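Local coordinates for protein UDP-N-acetylglucosamine 2-epimerase (Methanocaldococcus jannaschii, PDB 4NES) that probably catalyses the reversible C-2 epimerisation of UDP-N-acetylglucosamine to UDP-N-acetylmannosamine, working as a homodimer with the GT-B fold, at residues A[169-172]-A[173-177]; A[274-277]-A[278-282]. All blocks are in the same frame, centred on the assembly; numbering follows the deposited sequence.

Contact 1: A[169-172]-A[173-177]; sequences NTIV and DATLQ
Thr175 turns its hydroxyl back one helical turn onto the carbonyl of Ile171, with OG1 2.7 Å from Ile171 O. The same oxygen also accepts the ordinary helical bond from Thr175 N, and the two donors come from opposite faces of the carbonyl plane, each tilted by about 30°. This grip needs the hydroxyl anti to the carbonyl carbon (chi1 -50°), which leaves CG2 anti to the backbone nitrogen. Thr175 OG1 is also bonded to Tyr271 OH of helix 271-280. The Ile171 side chain crosses that of Thr175 obliquely, its CG1 3.9 Å from Thr175 OG1, and its CD1 lies 4.3 Å from Ala174 CB. At the start of the helix Asn169 is the N-cap: Asn169 OD1 takes the amide of Ile171 at 2.9 Å in a nearly straight bond (168°), while its ND2 is bonded to Glu117. Asp173 lays its CB 3.3 Å from Thr170 O, and its carboxylate receives Ser353 N and Gly354 N. A valine in place of Thr175 would probably leave Ile171 O with one donor instead of two and Tyr271 without its hydroxyl partner. The first two turns thus combine a cap with a doubly held carbonyl; the Asn169 amide, the Asp173 carboxylate and the Thr175 hydroxyl each have partners, while Ile171 packs among side chains of helices 10-23, 271-280 and 289-298.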
loop_
_atom_site.group_PDB
_atom_site.type_symbol
_atom_site.label_atom_id
_atom_site.label_comp_id
_atom_site.label_asym_id
_atom_site.label_seq_id
_atom_site.Cartn_x
_atom_site.Cartn_y
_atom_site.Cartn_z
ATOM N N ASN A 169 -14.320 -8.749 17.378
ATOM C CA ASN A 169 -13.336 -7.713 17.649
ATOM C C ASN A 169 -12.725 -7.915 19.024
ATOM O O ASN A 169 -13.454 -8.073 20.006
ATOM C CB ASN A 169 -13.967 -6.319 17.519
ATOM C CG ASN A 169 -12.929 -5.217 17.376
ATOM O OD1 ASN A 169 -11.993 -5.107 18.167
ATOM N ND2 ASN A 169 -13.068 -4.411 16.326
ATOM N N THR A 170 -11.391 -7.911 19.095
ATOM C CA THR A 170 -10.694 -8.054 20.383
ATOM C C THR A 170 -11.052 -6.969 21.410
ATOM O O THR A 170 -10.775 -7.134 22.608
ATOM C CB THR A 170 -9.162 -8.069 20.227
ATOM O OG1 THR A 170 -8.738 -6.834 19.643
ATOM C CG2 THR A 170 -8.696 -9.234 19.352
ATOM N N ILE A 171 -11.648 -5.863 20.973
ATOM C CA ILE A 171 -12.065 -4.848 21.926
ATOM C C ILE A 171 -13.130 -5.396 22.878
ATOM O O ILE A 171 -13.218 -4.951 24.031
ATOM C CB ILE A 171 -12.551 -3.559 21.228
ATOM C CG1 ILE A 171 -12.558 -2.396 22.213
ATOM C CG2 ILE A 171 -13.917 -3.758 20.579
ATOM C CD1 ILE A 171 -11.190 -2.065 22.748
ATOM N N VAL A 172 -13.918 -6.380 22.436
ATOM C CA VAL A 172 -14.854 -7.028 23.354
ATOM C C VAL A 172 -14.088 -7.735 24.467
ATOM O O VAL A 172 -14.407 -7.554 25.641
ATOM C CB VAL A 172 -15.797 -8.028 22.648
ATOM C CG1 VAL A 172 -16.786 -8.633 23.655
ATOM C CG2 VAL A 172 -16.549 -7.346 21.537
ATOM N N ASP A 173 -13.085 -8.535 24.103
ATOM C CA ASP A 173 -12.229 -9.184 25.098
ATOM C C ASP A 173 -11.683 -8.154 26.081
ATOM O O ASP A 173 -11.719 -8.353 27.292
ATOM C CB ASP A 173 -10.972 -9.821 24.478
ATOM C CG ASP A 173 -11.238 -10.736 23.289
ATOM O OD1 ASP A 173 -12.213 -10.564 22.537
ATOM O OD2 ASP A 173 -10.378 -11.620 23.069
ATOM N N ALA A 174 -11.132 -7.064 25.553
ATOM C CA ALA A 174 -10.472 -6.063 26.386
ATOM C C ALA A 174 -11.453 -5.397 27.349
ATOM O O ALA A 174 -11.167 -5.236 28.546
ATOM C CB ALA A 174 -9.784 -5.022 25.526
ATOM N N THR A 175 -12.618 -5.032 26.833
ATOM C CA THR A 175 -13.613 -4.353 27.646
ATOM C C THR A 175 -14.124 -5.338 28.698
ATOM O O THR A 175 -14.374 -4.959 29.848
ATOM C CB THR A 175 -14.757 -3.776 26.768
ATOM O OG1 THR A 175 -14.198 -3.024 25.683
ATOM C CG2 THR A 175 -15.648 -2.864 27.575
ATOM N N LEU A 176 -14.220 -6.612 28.316
ATOM C CA LEU A 176 -14.663 -7.689 29.202
ATOM C C LEU A 176 -13.592 -8.203 30.176
ATOM O O LEU A 176 -13.941 -8.733 31.238
ATOM C CB LEU A 176 -15.213 -8.860 28.381
ATOM C CG LEU A 176 -16.716 -8.940 28.101
ATOM C CD1 LEU A 176 -17.423 -9.612 29.279
ATOM C CD2 LEU A 176 -17.323 -7.572 27.816
ATOM N N GLN A 177 -12.309 -8.081 29.828
ATOM C CA GLN A 177 -11.232 -8.464 30.753
ATOM C C GLN A 177 -10.998 -7.363 31.806
ATOM O O GLN A 177 -10.622 -7.662 32.943
ATOM C CB GLN A 177 -9.919 -8.947 30.032
ATOM C CG GLN A 177 -9.221 -7.992 28.993
ATOM C CD GLN A 177 -8.009 -8.602 28.185
ATOM O OE1 GLN A 177 -7.005 -7.914 27.937
ATOM N NE2 GLN A 177 -8.133 -9.854 27.762
#

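Contact 2: A[274-277]-A[278-282]; sequences FLML and EKNAE. With UDP (uridine-5'-diphosphate), chain C.
Helix 271-280 supplies one wall of the uridine pocket in this GT-B enzyme, and Phe274 is a pocket residue that meets UDP. The uracil lies over one face of the phenyl ring, with UDP C5 above the ring centre and Phe274 CD1 3.3 Å from UDP C4; Phe274 CD2 meets the ribose hydroxyl UDP O2' at 3.4 Å. With CG anti to the backbone nitrogen (chi1 -161°), the ring is swung out to meet the base. One turn later Glu278 crosses it at about a right angle: Glu278 OE2 comes obliquely to within 3.3 Å of Phe274 CE2, ring and carboxylate planes being 50° apart. Its other oxygen, OE1, lies 3.5 Å from Leu275 CD2. Farther along, Asn280 grips one carbonyl twice, ND2 reaching Met276 O at 2.9 Å and the backbone N reaching it at 3.2 Å, from opposite faces of the carbonyl plane. Met276, a selenomethionine, bends along the same side, putting its CE 3.4 Å from Asn280 ND2, and also packs on Val188 and Phe192 of helix 186-195. Near the pocket Glu278 OE2 lies close to Glu294 OE1, an oxygen that is itself bonded to UDP. Two carboxylates so near each other would probably favour proton uptake by one of them, while the Phe274 ring offers the base an apolar surface and the Asn280 amide adds a second donor to Met276 O.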
loop_
_atom_site.group_PDB
_atom_site.type_symbol
_atom_site.label_atom_id
_atom_site.label_comp_id
_atom_site.label_asym_id
_atom_site.label_seq_id
_atom_site.Cartn_x
_atom_site.Cartn_y
_atom_site.Cartn_z
ATOM N N PHE A 274 -10.778 5.238 31.856
ATOM C CA PHE A 274 -11.652 5.619 30.756
ATOM C C PHE A 274 -12.879 4.716 30.651
ATOM O O PHE A 274 -13.976 5.192 30.357
ATOM C CB PHE A 274 -10.901 5.690 29.425
ATOM C CG PHE A 274 -11.625 6.497 28.399
ATOM C CD1 PHE A 274 -11.701 7.873 28.528
ATOM C CD2 PHE A 274 -12.273 5.885 27.336
ATOM C CE1 PHE A 274 -12.396 8.636 27.601
ATOM C CE2 PHE A 274 -12.961 6.650 26.401
ATOM C CZ PHE A 274 -13.022 8.023 26.547
ATOM N N LEU A 275 -12.705 3.418 30.891
ATOM C CA LEU A 275 -13.843 2.503 30.894
ATOM C C LEU A 275 -14.883 2.929 31.918
ATOM O O LEU A 275 -16.080 2.866 31.661
ATOM C CB LEU A 275 -13.394 1.076 31.213
ATOM C CG LEU A 275 -12.710 0.323 30.079
ATOM C CD1 LEU A 275 -12.172 -0.985 30.638
ATOM C CD2 LEU A 275 -13.678 0.052 28.931
HETATM N N MSE A 276 -14.429 3.383 33.081
HETATM C CA MSE A 276 -15.353 3.894 34.077
HETATM C C MSE A 276 -16.089 5.145 33.605
HETATM O O MSE A 276 -17.294 5.286 33.819
HETATM C CB MSE A 276 -14.613 4.161 35.389
HETATM C CG MSE A 276 -14.232 2.903 36.150
HETATM SE SE MSE A 276 -15.786 1.834 36.644
HETATM C CE MSE A 276 -16.687 3.136 37.778
ATOM N N LEU A 277 -15.374 6.050 32.950
ATOM C CA LEU A 277 -16.033 7.222 32.397
ATOM C C LEU A 277 -17.058 6.830 31.330
ATOM O O LEU A 277 -18.149 7.385 31.286
ATOM C CB LEU A 277 -15.011 8.199 31.822
ATOM C CG LEU A 277 -14.138 8.911 32.856
ATOM C CD1 LEU A 277 -13.040 9.659 32.134
ATOM C CD2 LEU A 277 -14.971 9.871 33.711
ATOM N N GLU A 278 -16.719 5.873 30.472
ATOM C CA GLU A 278 -17.670 5.439 29.451
ATOM C C GLU A 278 -18.895 4.785 30.071
ATOM O O GLU A 278 -20.037 5.122 29.722
ATOM C CB GLU A 278 -17.018 4.445 28.496
ATOM C CG GLU A 278 -15.943 5.034 27.611
ATOM C CD GLU A 278 -15.266 3.980 26.775
ATOM O OE1 GLU A 278 -14.959 2.898 27.306
ATOM O OE2 GLU A 278 -15.047 4.224 25.575
ATOM N N LYS A 279 -18.657 3.842 30.983
ATOM C CA LYS A 279 -19.733 3.040 31.536
ATOM C C LYS A 279 -20.780 3.918 32.207
ATOM O O LYS A 279 -21.975 3.626 32.157
ATOM C CB LYS A 279 -19.177 2.037 32.552
ATOM C CG LYS A 279 -20.236 1.111 33.141
ATOM C CD LYS A 279 -19.668 0.208 34.221
ATOM C CE LYS A 279 -20.750 -0.714 34.773
ATOM N NZ LYS A 279 -21.799 0.029 35.520
ATOM N N ASN A 280 -20.326 5.005 32.818
ATOM C CA ASN A 280 -21.209 5.840 33.620
ATOM C C ASN A 280 -21.746 7.090 32.921
ATOM O O ASN A 280 -22.478 7.871 33.513
ATOM C CB ASN A 280 -20.520 6.213 34.935
ATOM C CG ASN A 280 -20.353 5.024 35.855
ATOM O OD1 ASN A 280 -21.303 4.616 36.522
ATOM N ND2 ASN A 280 -19.153 4.454 35.894
ATOM N N ALA A 281 -21.396 7.263 31.653
ATOM C CA ALA A 281 -21.818 8.437 30.894
ATOM C C ALA A 281 -23.290 8.300 30.510
ATOM O O ALA A 281 -23.755 7.198 30.213
ATOM C CB ALA A 281 -20.960 8.574 29.647
ATOM N N GLU A 282 -24.026 9.410 30.509
ATOM C CA GLU A 282 -25.408 9.357 30.037
ATOM C C GLU A 282 -25.413 9.161 28.526
ATOM O O GLU A 282 -26.277 8.478 27.972
ATOM C CB GLU A 282 -26.182 10.616 30.418
ATOM C CG GLU A 282 -27.653 10.565 30.000
ATOM C CD GLU A 282 -28.452 11.753 30.490
ATOM O OE1 GLU A 282 -27.847 12.800 30.797
ATOM O OE2 GLU A 282 -29.694 11.636 30.562
HETATM N N1 UDP C . -9.027 5.602 25.654
HETATM C C2 UDP C . -8.390 5.621 26.848
HETATM N N3 UDP C . -8.244 6.789 27.511
HETATM C C4 UDP C . -8.711 7.960 27.026
HETATM C C5 UDP C . -9.373 7.980 25.791
HETATM C C6 UDP C . -9.507 6.761 25.117
HETATM O O2 UDP C . -7.944 4.579 27.335
HETATM O O4 UDP C . -8.527 9.136 27.747
HETATM C "C1'" UDP C . -9.176 4.369 24.860
HETATM C "C2'" UDP C . -10.502 3.924 24.533
HETATM O "O2'" UDP C . -11.086 3.256 25.629
HETATM C "C3'" UDP C . -10.292 3.087 23.344
HETATM C "C4'" UDP C . -9.111 3.659 22.714
HETATM O "O4'" UDP C . -8.608 4.644 23.581
HETATM O "O3'" UDP C . -10.057 1.736 23.630
HETATM C "C5'" UDP C . -9.390 4.332 21.413
HETATM O "O5'" UDP C . -8.252 4.980 20.901
HETATM P PA UDP C . -8.340 6.304 20.034
HETATM O O1A UDP C . -7.157 7.176 20.396
HETATM O O2A UDP C . -9.666 6.985 20.296
HETATM O O3A UDP C . -8.164 5.911 18.516
HETATM P PB UDP C . -9.081 5.228 17.442
HETATM O O1B UDP C . -9.870 4.093 18.078
HETATM O O2B UDP C . -9.976 6.275 16.833
HETATM O O3B UDP C . -8.076 4.733 16.439
#

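Contact 1 comes first along the chain, on helix 170-183, which follows strand 164-166, the last of the seven-stranded parallel sheet. Contact 2 lies on helix 271-280, which joins strands 263-266 and 283-286 on the six-stranded sheet of the other Rossmann-like half. Their centres are 15 Å apart, yet the two helices meet directly, Thr175 CG2 packing 3.8 Å from Leu275 CD2. UDP lies beside both: Ile171 comes within about 4 Å of it by its side chain, and contact 2 lines the base side of the nucleotide. The pair therefore illustrates the GT-B principle of a nucleotide bound in the cleft where elements of two sheets come together.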